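PDB 3UXF: fimbrial subunit type 1 from Actinomyces oris, which serves as the major structural subunit of the fimbriae that this Gram-positive bacterium displays on its surface. Local coordinates for residues T89-D92 / G93-L97; T251-E254 / T255-Y258. All coordinates share one frame; numbering follows the deposited sequence.

Interaction 1. Residues T89-D92 / G93-L97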
# COMPACT_ATOMS: atom_id res chain seq x y z
N THR A 89 -39.57 21.02 13.74
CA THR A 89 -40.53 21.23 14.82
C THR A 89 -41.92 20.79 14.39
O THR A 89 -42.89 20.98 15.14
CB THR A 89 -40.57 22.69 15.33
OG1 THR A 89 -41.19 23.54 14.36
CG2 THR A 89 -39.18 23.22 15.65
N THR A 90 -42.03 20.18 13.21
CA THR A 90 -43.29 19.65 12.69
C THR A 90 -43.10 18.19 12.23
O THR A 90 -42.02 17.78 11.74
CB THR A 90 -43.78 20.46 11.47
OG1 THR A 90 -42.95 20.20 10.34
CG2 THR A 90 -43.74 21.98 11.81
N TYR A 91 -44.17 17.42 12.35
CA TYR A 91 -44.17 16.08 11.82
C TYR A 91 -43.89 16.11 10.30
O TYR A 91 -43.13 15.28 9.80
CB TYR A 91 -45.53 15.40 12.09
CG TYR A 91 -45.72 14.09 11.37
CD1 TYR A 91 -45.24 12.89 11.90
CD2 TYR A 91 -46.34 14.04 10.13
CE1 TYR A 91 -45.41 11.71 11.25
CE2 TYR A 91 -46.49 12.84 9.46
CZ TYR A 91 -46.03 11.69 10.02
OH TYR A 91 -46.18 10.50 9.36
N ASP A 92 -44.48 17.08 9.59
CA ASP A 92 -44.30 17.13 8.13
C ASP A 92 -42.83 17.22 7.72
O ASP A 92 -42.42 16.63 6.73
CB ASP A 92 -45.04 18.30 7.49
CG ASP A 92 -46.55 18.11 7.46
OD1 ASP A 92 -47.03 16.97 7.69
OD2 ASP A 92 -47.25 19.11 7.21
N GLY A 93 -42.03 17.94 8.50
CA GLY A 93 -40.61 18.05 8.20
C GLY A 93 -39.92 16.70 8.32
O GLY A 93 -39.10 16.33 7.48
N TRP A 94 -40.25 15.96 9.37
CA TRP A 94 -39.66 14.65 9.55
C TRP A 94 -40.14 13.70 8.46
O TRP A 94 -39.37 12.88 7.99
CB TRP A 94 -40.04 14.06 10.91
CG TRP A 94 -39.31 14.73 12.04
CD1 TRP A 94 -39.72 15.83 12.75
CD2 TRP A 94 -38.03 14.37 12.54
NE1 TRP A 94 -38.76 16.16 13.68
CE2 TRP A 94 -37.71 15.28 13.57
CE3 TRP A 94 -37.12 13.36 12.23
CZ2 TRP A 94 -36.51 15.21 14.30
CZ3 TRP A 94 -35.92 13.27 12.96
CH2 TRP A 94 -35.64 14.21 13.99
N LYS A 95 -41.40 13.84 8.06
CA LYS A 95 -41.98 13.00 7.01
C LYS A 95 -41.27 13.25 5.67
O LYS A 95 -40.97 12.31 4.96
CB LYS A 95 -43.51 13.22 6.92
CG LYS A 95 -44.25 12.40 5.83
CD LYS A 95 -43.98 10.93 5.97
CE LYS A 95 -45.00 10.11 5.19
NZ LYS A 95 -45.01 10.50 3.75
N THR A 96 -41.00 14.52 5.35
CA THR A 96 -40.24 14.84 4.14
C THR A 96 -38.90 14.11 4.13
O THR A 96 -38.49 13.53 3.11
CB THR A 96 -40.00 16.34 4.02
OG1 THR A 96 -41.27 16.99 3.91
CG2 THR A 96 -39.12 16.68 2.79
N LEU A 97 -38.21 14.14 5.26
CA LEU A 97 -36.93 13.42 5.34
C LEU A 97 -37.10 11.91 5.16
O LEU A 97 -36.29 11.27 4.47
CB LEU A 97 -36.23 13.68 6.69
CG LEU A 97 -35.65 15.07 6.92
CD1 LEU A 97 -34.94 15.08 8.29
CD2 LEU A 97 -34.66 15.49 5.84
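Tyr91 and Asp92 hand their carbonyls forward to Lys95 and Thr96 in the i to i+4 pattern of an alpha helix, with Lys95 N 2.8 Å from Tyr91 O and Thr96 N 2.9 Å from Asp92 O. One residue earlier the pattern is looser: Thr90 O receives only weak bonds, from Gly93 N and Trp94 N. The side chain of Thr90 adds a bond of its own to Gly93 N. Its OG1 stands between the backbone N and the carbonyl carbon (chi1 72°), a torsion that brings the oxygen within 3.1 Å of Gly93 N, and the N-H points at it with an angle of 152°. This is a classical N-cap, in which a hydroxyl just before the helix takes up an amide of the first turn. The same hydroxyl also hydrogen-bonds to the carbonyl of Asp87, so Thr90 ties the incoming loop to the start of helix 91-99.

Trp94 occupies a different side of the turn. Thr90 O lies at the edge of its indole, near the ring plane, 3.2 Å from Trp94 CD1, while NE1 is hydrogen-bonded to the carbonyl of Leu88. The NE1 bond and the edge contact at CD1 probably fix how the indole is turned; beyond it the ring packs on Trp170 and Thr158, the latter in strand 155-159, and thereby joins the helix to the body of the N-terminal domain.

Tyr91 and Lys95 run side by side along the exposed flank. The phenol, its CG anti to the backbone N (chi1 170°), brings CE2 to 3.9 Å from Lys95 CB, and the tyrosine OH passes 4.1 Å from Lys95 CD. The lysine chain turns once at chi2, before CD reaches the phenol oxygen, and again at chi4, and its ammonium group forms a salt bridge with Asp99.

Interaction 2. Residues T251-E254 / T255-Y258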
# COMPACT_ATOMS: atom_id res chain seq x y z
N THR A 251 -9.72 -7.85 -17.51
CA THR A 251 -8.47 -7.20 -17.84
C THR A 251 -8.74 -6.07 -18.81
O THR A 251 -9.48 -6.22 -19.80
CB THR A 251 -7.52 -8.23 -18.45
OG1 THR A 251 -7.25 -9.23 -17.47
CG2 THR A 251 -6.18 -7.61 -18.90
N LEU A 252 -8.15 -4.91 -18.53
CA LEU A 252 -8.28 -3.75 -19.37
C LEU A 252 -7.19 -3.71 -20.44
O LEU A 252 -6.17 -4.41 -20.33
CB LEU A 252 -8.18 -2.49 -18.52
CG LEU A 252 -9.25 -2.35 -17.43
CD1 LEU A 252 -9.19 -0.94 -16.78
CD2 LEU A 252 -10.65 -2.63 -17.96
N ALA A 253 -7.44 -2.92 -21.48
CA ALA A 253 -6.55 -2.89 -22.64
C ALA A 253 -5.77 -1.61 -22.73
O ALA A 253 -6.33 -0.51 -22.58
CB ALA A 253 -7.38 -3.08 -23.93
N GLU A 254 -4.46 -1.71 -22.99
CA GLU A 254 -3.69 -0.49 -23.15
C GLU A 254 -4.22 0.28 -24.37
O GLU A 254 -4.73 -0.34 -25.32
CB GLU A 254 -2.16 -0.78 -23.27
CG GLU A 254 -1.32 0.48 -23.64
CD GLU A 254 0.00 0.64 -22.87
OE1 GLU A 254 0.65 -0.39 -22.54
OE2 GLU A 254 0.40 1.83 -22.61
N THR A 255 -4.11 1.60 -24.31
CA THR A 255 -4.63 2.54 -25.31
C THR A 255 -6.14 2.69 -25.23
O THR A 255 -6.66 3.80 -25.07
CB THR A 255 -4.22 2.17 -26.72
OG1 THR A 255 -2.82 1.94 -26.73
CG2 THR A 255 -4.57 3.31 -27.70
N THR A 256 -6.86 1.57 -25.33
CA THR A 256 -8.32 1.63 -25.21
C THR A 256 -8.76 2.12 -23.83
O THR A 256 -9.57 3.04 -23.72
CB THR A 256 -8.92 0.24 -25.47
OG1 THR A 256 -8.51 -0.17 -26.78
CG2 THR A 256 -10.44 0.29 -25.36
N ASP A 257 -8.22 1.51 -22.77
CA ASP A 257 -8.73 1.75 -21.42
C ASP A 257 -7.78 2.56 -20.53
O ASP A 257 -8.22 3.19 -19.56
CB ASP A 257 -9.02 0.41 -20.74
CG ASP A 257 -10.10 -0.37 -21.46
OD1 ASP A 257 -11.15 0.23 -21.81
OD2 ASP A 257 -9.93 -1.58 -21.67
N TYR A 258 -6.50 2.47 -20.83
CA TYR A 258 -5.53 3.23 -20.03
C TYR A 258 -4.29 3.48 -20.85
O TYR A 258 -4.07 2.84 -21.88
CB TYR A 258 -5.12 2.45 -18.76
CG TYR A 258 -4.40 1.16 -19.05
CD1 TYR A 258 -3.02 1.13 -19.18
CD2 TYR A 258 -5.10 -0.04 -19.22
CE1 TYR A 258 -2.35 -0.06 -19.44
CE2 TYR A 258 -4.45 -1.22 -19.48
CZ TYR A 258 -3.08 -1.22 -19.62
OH TYR A 258 -2.44 -2.41 -19.88
O HOH W 1 -3.78 -4.68 -19.06
O HOH W 2 0.02 -2.56 -20.53
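Ala253 and Asp257 grip each other twice. The amide Ala253 N donates to Asp257 OD2 at 2.8 Å, reaching the anti lone pair of that oxygen in a nearly straight bond (165°), while Asp257 N returns a bond to Ala253 O. The second bond, from residue i+4 back to the carbonyl of residue i, closes an alpha-turn, and inside it Thr255, with positive phi (74°), sits at the middle of a classic gamma-turn whose weak bond runs from Thr256 N to Glu254 O. The tight loop carries the chain from strand 250-251 to strand 258-264, which belong to different sheets of a beta sandwich. Asp257 OD1 meanwhile forms a salt bridge with Lys282 of helix 277-288, so the carboxylate links loop and helix and is probably kept ionised.

Two waters bind the phenol of Tyr258 back to the first half of the loop. One donates to Leu252 O and also bonds to Tyr258 OH; the other spans Tyr258 OH and Glu254 OE1, donating to the carboxylate.

Leu252 crosses Asp257 at about a right angle, its CB 3.7 Å from Asp257 CB. Tyr258 CG stands between the backbone N and the carbonyl carbon (chi1 64°), which turns the ring back along the backbone of residues 252-254. Leu252 O meets the ring at its edge, whereas Glu254 CA sits over one face in a CH-pi contact, 3.8 Å from the ring centroid.

Interactions 1 and 2 occupy separate parts of an elongated chain: their centres are 49 Å apart, and neither touches the other. Interaction 1 comes first in sequence, at the beginning of helix 91-99 in the N-terminal pilin domain and far from the centre of the molecule; interaction 2 follows in the loop between strands 250-251 and 258-264, beside helix 277-288. They share no sheet. Both illustrate one principle, that an acidic or hydroxyl side chain can satisfy a backbone amide where regular secondary structure begins or the chain changes direction; with about 37 Å between nearest atoms, neither contact bears directly on the other.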